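Local coordinates for salmonella plasmid virulence: SpvB (Salmonella typhimurium, PDB 6P0X), which is the N-terminal domain of an effector toxin thought to ADP-ribosylate actin on an arginine, using NAD, at residues A[192-197]-A[282-287]; A[198-203]-A[268-273]. All coordinates share one frame; numbering follows the deposited sequence.

How the contacts relate
Contacts 1 and 2 join the same long loop, 189-208, to two successive parts of the chain, and their centres are 9 Å apart on one side of the domain. Contact 1 ties 192-197 to the run that follows strand 280-282; contact 2 sets 198-203 beside 268-273. Strands 271-273 and 280-282 connect them as a hairpin, where L282 N and F271 O are 2.9 Å apart, a probable hydrogen bond. A second junction brings H283 CE1 to 3.3 Å from E200 OE1. L273 of contact 2 touches a bound acrylic acid; the nearest approach to an acrylic acid is about 10 Å for the S272 side chain and about 11 Å for that of R284.

Contact 1. Residues A[192-197]-A[282-287]; sequences DNVDLN and LHRLCR
V194 and H283 make the nearest backbone approach, with their CA atoms 8.0 Å apart, a spacing too wide for direct main-chain pairing; the contact is made by the side chains of V194, H283 and R284 and by the main-chain oxygen of D192. V194 turns both methyls to H283. CG2 sits over the centre of the imidazole, 3.9 Å from the ring centroid, in a CH-pi contact, while CG1 meets CE1 at 3.8 Å. The torsion of V194 explains this division: CG1 is anti to the backbone N (chi1 178°), which leaves CG2 beside that nitrogen and free to cover the ring face. The imidazole is also held by a hydrogen bond between NE2 and R205 NE.

The polar half is an end-on grip by R284 on the carbonyl of D192. NH1 reaches D192 O at 2.9 Å and NH2 reaches the same oxygen at 3.0 Å, with N-H...O angles of 148° and 144°; this bending follows from two donors converging on one acceptor in the guanidinium plane. H283 CB lies 3.5 Å above one face of the group. A salt bridge from NE to E189 and hydrogen bonds from NH1 to N190 O and NH2 to L265 O fix its rotation. One buried arginine thus bonds three main-chain carbonyls and a carboxylate, joining the 189-208 loop to the connection between strands 280-282 and 288-293.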
loop_
_atom_site.group_PDB
_atom_site.type_symbol
_atom_site.label_atom_id
_atom_site.label_comp_id
_atom_site.label_asym_id
_atom_site.label_seq_id
_atom_site.Cartn_x
_atom_site.Cartn_y
_atom_site.Cartn_z
ATOM N N ASP A 192 18.195 -9.029 -1.440
ATOM C CA ASP A 192 18.312 -10.264 -0.674
ATOM C C ASP A 192 18.092 -11.476 -1.569
ATOM O O ASP A 192 17.107 -11.546 -2.311
ATOM C CB ASP A 192 17.305 -10.278 0.477
ATOM C CG ASP A 192 17.553 -9.179 1.485
ATOM O OD1 ASP A 192 18.602 -8.508 1.392
ATOM O OD2 ASP A 192 16.697 -8.988 2.375
ATOM N N ASN A 193 19.029 -12.421 -1.504
ATOM C CA ASN A 193 18.979 -13.683 -2.241
ATOM C C ASN A 193 19.005 -13.481 -3.752
ATOM O O ASN A 193 18.571 -14.359 -4.504
ATOM C CB ASN A 193 17.749 -14.508 -1.841
ATOM C CG ASN A 193 17.738 -14.852 -0.366
ATOM O OD1 ASN A 193 18.742 -15.300 0.187
ATOM N ND2 ASN A 193 16.600 -14.629 0.285
ATOM N N VAL A 194 19.525 -12.349 -4.218
ATOM C CA VAL A 194 19.627 -12.048 -5.640
ATOM C C VAL A 194 21.098 -12.063 -6.028
ATOM O O VAL A 194 21.925 -11.409 -5.380
ATOM C CB VAL A 194 18.979 -10.694 -5.982
ATOM C CG1 VAL A 194 19.141 -10.387 -7.464
ATOM C CG2 VAL A 194 17.505 -10.687 -5.593
ATOM N N ASP A 195 21.425 -12.818 -7.072
ATOM C CA ASP A 195 22.775 -12.808 -7.625
ATOM C C ASP A 195 22.987 -11.497 -8.375
ATOM O O ASP A 195 22.405 -11.282 -9.441
ATOM C CB ASP A 195 22.975 -14.010 -8.540
ATOM C CG ASP A 195 24.359 -14.052 -9.158
ATOM O OD1 ASP A 195 25.278 -13.399 -8.622
ATOM O OD2 ASP A 195 24.526 -14.741 -10.187
ATOM N N LEU A 196 23.825 -10.624 -7.823
ATOM C CA LEU A 196 23.994 -9.273 -8.338
ATOM C C LEU A 196 24.956 -9.190 -9.517
ATOM O O LEU A 196 25.409 -8.088 -9.847
ATOM C CB LEU A 196 24.461 -8.341 -7.217
ATOM C CG LEU A 196 23.495 -8.214 -6.037
ATOM C CD1 LEU A 196 24.009 -7.202 -5.028
ATOM C CD2 LEU A 196 22.107 -7.828 -6.526
ATOM N N ASN A 197 25.271 -10.308 -10.162
ATOM C CA ASN A 197 26.158 -10.319 -11.314
ATOM C C ASN A 197 25.356 -10.340 -12.613
ATOM O O ASN A 197 24.152 -10.608 -12.630
ATOM C CB ASN A 197 27.103 -11.525 -11.254
ATOM C CG ASN A 197 28.003 -11.505 -10.033
ATOM O OD1 ASN A 197 28.502 -10.453 -9.632
ATOM N ND2 ASN A 197 28.217 -12.672 -9.438
ATOM N N LEU A 282 10.984 -6.051 -9.763
ATOM C CA LEU A 282 10.259 -6.929 -8.851
ATOM C C LEU A 282 10.991 -8.258 -8.737
ATOM O O LEU A 282 11.173 -8.962 -9.738
ATOM C CB LEU A 282 8.817 -7.154 -9.313
ATOM C CG LEU A 282 7.805 -6.075 -8.922
ATOM C CD1 LEU A 282 7.892 -4.885 -9.867
ATOM C CD2 LEU A 282 6.392 -6.643 -8.882
ATOM N N HIS A 283 11.400 -8.602 -7.517
ATOM C CA HIS A 283 12.053 -9.872 -7.235
ATOM C C HIS A 283 11.208 -10.790 -6.368
ATOM O O HIS A 283 11.610 -11.933 -6.127
ATOM C CB HIS A 283 13.401 -9.637 -6.537
ATOM C CG HIS A 283 14.464 -9.075 -7.428
ATOM N ND1 HIS A 283 15.066 -9.811 -8.426
ATOM C CD2 HIS A 283 15.051 -7.854 -7.455
ATOM C CE1 HIS A 283 15.972 -9.065 -9.036
ATOM N NE2 HIS A 283 15.981 -7.872 -8.467
ATOM N N ARG A 284 10.055 -10.331 -5.890
ATOM C CA ARG A 284 9.330 -11.030 -4.842
ATOM C C ARG A 284 7.987 -11.540 -5.344
ATOM O O ARG A 284 7.384 -10.973 -6.264
ATOM C CB ARG A 284 9.110 -10.121 -3.621
ATOM C CG ARG A 284 10.366 -9.405 -3.140
ATOM C CD ARG A 284 11.547 -10.357 -2.998
ATOM N NE ARG A 284 12.818 -9.637 -3.030
ATOM C CZ ARG A 284 14.012 -10.209 -2.901
ATOM N NH1 ARG A 284 15.112 -9.469 -2.950
ATOM N NH2 ARG A 284 14.110 -11.521 -2.721
ATOM N N LEU A 285 7.536 -12.626 -4.718
ATOM C CA LEU A 285 6.204 -13.184 -4.894
ATOM C C LEU A 285 5.594 -13.374 -3.518
ATOM O O LEU A 285 6.242 -13.928 -2.623
ATOM C CB LEU A 285 6.236 -14.533 -5.616
ATOM C CG LEU A 285 6.372 -14.588 -7.129
ATOM C CD1 LEU A 285 6.871 -15.967 -7.524
ATOM C CD2 LEU A 285 5.036 -14.289 -7.787
ATOM N N CYS A 286 4.361 -12.915 -3.344
ATOM C CA CYS A 286 3.671 -13.167 -2.088
ATOM C C CYS A 286 3.333 -14.650 -1.994
ATOM O O CYS A 286 2.582 -15.180 -2.819
ATOM C CB CYS A 286 2.412 -12.315 -1.970
ATOM S SG CYS A 286 1.452 -12.688 -0.480
ATOM N N ARG A 287 3.896 -15.317 -0.992
ATOM C CA ARG A 287 3.673 -16.745 -0.825
ATOM C C ARG A 287 2.502 -17.053 0.091
ATOM O O ARG A 287 1.895 -18.123 -0.041
ATOM C CB ARG A 287 4.931 -17.422 -0.272
ATOM C CG ARG A 287 6.221 -17.036 -0.977
ATOM C CD ARG A 287 6.127 -17.259 -2.477
ATOM N NE ARG A 287 7.243 -16.633 -3.180
ATOM C CZ ARG A 287 8.198 -17.298 -3.821
ATOM N NH1 ARG A 287 8.175 -18.624 -3.866
ATOM N NH2 ARG A 287 9.174 -16.635 -4.430
#

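Contact 2. Residues A[198-203]-A[268-273]; sequences GNEAGR and QDPFSL
S272 OG lies near the R203 guanidinium across the contact and is gripped by two residues of the partner strand and its approach, through hydrogen bonds with E279 OE1 and R281 NH1. R203 NH2 lies 3.4 Å from this hydroxyl, obliquely to the guanidinium group, and S272 CB is 3.8 Å from the same nitrogen. E279 links the two sides, since its OE1 also takes a salt bridge from R203 NE.

R203 is held from two sides, by that salt bridge and by a long but nearly straight bond within its own segment: NH1 donates to N199 O at 3.3 Å, at 171°, with the acceptor in the guanidinium plane and at its edge. The chain reaches back to this carbonyl through a bend at chi3 (95°), after leaving the backbone with CG anti to the carbonyl carbon. The intervening backbone forms a type II beta turn from E200 to R203, with G202 at its third position, where a positive phi is usual; a further bond from A201 N to G198 O, 3.1 Å long, closes the preceding 3-10 segment.

The second touching pair is apolar on one side: E200 OE2 meets P270 CG at 3.9 Å, and the two side chains cross at about a right angle. OE1 of the same carboxylate takes two salt bridges, from R205 and R281, which would be expected to favour its charged form. A water adds a tenuous bridge between N199 ND2 and P270 O, both of its bonds weak. Altogether only 107 Å² is buried, as suits a surface contact. The arrangement is that of a loop carrying a type II turn, packed at the surface against the two-stranded beta hairpin 271-273/280-282, whose L273 lines an acrylic acid pocket.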
loop_
_atom_site.group_PDB
_atom_site.type_symbol
_atom_site.label_atom_id
_atom_site.label_comp_id
_atom_site.label_asym_id
_atom_site.label_seq_id
_atom_site.Cartn_x
_atom_site.Cartn_y
_atom_site.Cartn_z
ATOM N N GLY A 198 26.050 -10.047 -13.710
ATOM C CA GLY A 198 25.462 -10.168 -15.035
ATOM C C GLY A 198 24.254 -9.268 -15.233
ATOM O O GLY A 198 24.347 -8.036 -15.184
ATOM N N ASN A 199 23.098 -9.897 -15.462
ATOM C CA ASN A 199 21.881 -9.161 -15.791
ATOM C C ASN A 199 21.382 -8.306 -14.633
ATOM O O ASN A 199 20.630 -7.353 -14.863
ATOM C CB ASN A 199 20.789 -10.144 -16.224
ATOM C CG ASN A 199 19.500 -9.453 -16.626
ATOM O OD1 ASN A 199 19.519 -8.417 -17.290
ATOM N ND2 ASN A 199 18.372 -10.022 -16.217
ATOM N N GLU A 200 21.800 -8.603 -13.404
ATOM C CA GLU A 200 21.355 -7.855 -12.238
ATOM C C GLU A 200 22.346 -6.786 -11.810
ATOM O O GLU A 200 22.073 -6.059 -10.850
ATOM C CB GLU A 200 21.091 -8.805 -11.067
ATOM C CG GLU A 200 20.113 -9.921 -11.375
ATOM C CD GLU A 200 18.673 -9.449 -11.371
ATOM O OE1 GLU A 200 18.439 -8.255 -11.083
ATOM O OE2 GLU A 200 17.775 -10.274 -11.646
ATOM N N ALA A 201 23.476 -6.667 -12.498
ATOM C CA ALA A 201 24.490 -5.706 -12.099
ATOM C C ALA A 201 24.051 -4.294 -12.467
ATOM O O ALA A 201 23.479 -4.061 -13.536
ATOM C CB ALA A 201 25.828 -6.038 -12.758
ATOM N N GLY A 202 24.318 -3.351 -11.567
ATOM C CA GLY A 202 24.047 -1.954 -11.840
ATOM C C GLY A 202 22.586 -1.593 -11.954
ATOM O O GLY A 202 22.258 -0.546 -12.516
ATOM N N ARG A 203 21.695 -2.422 -11.422
ATOM C CA ARG A 203 20.266 -2.145 -11.430
ATOM C C ARG A 203 19.890 -1.618 -10.054
ATOM O O ARG A 203 20.240 -2.226 -9.036
ATOM C CB ARG A 203 19.470 -3.411 -11.760
ATOM C CG ARG A 203 19.727 -3.975 -13.157
ATOM C CD ARG A 203 18.704 -5.037 -13.534
ATOM N NE ARG A 203 17.578 -4.528 -14.315
ATOM C CZ ARG A 203 17.298 -4.910 -15.559
ATOM N NH1 ARG A 203 18.057 -5.814 -16.167
ATOM N NH2 ARG A 203 16.246 -4.401 -16.191
ATOM N N GLN A 268 11.863 -16.601 -9.808
ATOM C CA GLN A 268 12.552 -17.060 -11.005
ATOM C C GLN A 268 12.320 -16.153 -12.202
ATOM O O GLN A 268 13.089 -16.219 -13.166
ATOM C CB GLN A 268 12.107 -18.480 -11.357
ATOM C CG GLN A 268 12.613 -19.539 -10.407
ATOM C CD GLN A 268 12.155 -20.927 -10.800
ATOM O OE1 GLN A 268 12.180 -21.290 -11.975
ATOM N NE2 GLN A 268 11.733 -21.711 -9.817
ATOM N N ASP A 269 11.289 -15.309 -12.165
ATOM C CA ASP A 269 10.906 -14.472 -13.301
ATOM C C ASP A 269 10.921 -12.988 -12.935
ATOM O O ASP A 269 9.896 -12.304 -13.032
ATOM C CB ASP A 269 9.531 -14.886 -13.823
ATOM C CG ASP A 269 8.426 -14.716 -12.783
ATOM O OD1 ASP A 269 8.700 -14.867 -11.571
ATOM O OD2 ASP A 269 7.285 -14.408 -13.187
ATOM N N PRO A 270 12.072 -12.446 -12.542
ATOM C CA PRO A 270 12.116 -11.022 -12.199
ATOM C C PRO A 270 11.955 -10.163 -13.443
ATOM O O PRO A 270 12.322 -10.556 -14.552
ATOM C CB PRO A 270 13.503 -10.848 -11.572
ATOM C CG PRO A 270 14.333 -11.906 -12.212
ATOM C CD PRO A 270 13.423 -13.032 -12.625
ATOM N N PHE A 271 11.387 -8.975 -13.250
ATOM C CA PHE A 271 11.162 -8.068 -14.366
ATOM C C PHE A 271 11.188 -6.634 -13.862
ATOM O O PHE A 271 11.076 -6.370 -12.662
ATOM C CB PHE A 271 9.836 -8.364 -15.081
ATOM C CG PHE A 271 8.621 -8.141 -14.227
ATOM C CD1 PHE A 271 8.167 -9.134 -13.373
ATOM C CD2 PHE A 271 7.925 -6.941 -14.284
ATOM C CE1 PHE A 271 7.048 -8.933 -12.586
ATOM C CE2 PHE A 271 6.803 -6.733 -13.501
ATOM C CZ PHE A 271 6.364 -7.732 -12.649
ATOM N N SER A 272 11.316 -5.702 -14.806
ATOM C CA SER A 272 11.396 -4.286 -14.488
ATOM C C SER A 272 10.351 -3.503 -15.271
ATOM O O SER A 272 10.013 -3.844 -16.407
ATOM C CB SER A 272 12.794 -3.736 -14.790
ATOM O OG SER A 272 13.743 -4.246 -13.873
ATOM N N LEU A 273 9.855 -2.440 -14.641
ATOM C CA LEU A 273 8.872 -1.524 -15.203
ATOM C C LEU A 273 9.489 -0.137 -15.315
ATOM O O LEU A 273 10.259 0.281 -14.440
ATOM C CB LEU A 273 7.611 -1.466 -14.339
ATOM C CG LEU A 273 6.946 -2.811 -14.049
ATOM C CD1 LEU A 273 5.947 -2.681 -12.907
ATOM C CD2 LEU A 273 6.267 -3.348 -15.306
HETATM O O HOH W 1 15.097 -9.499 -16.302
#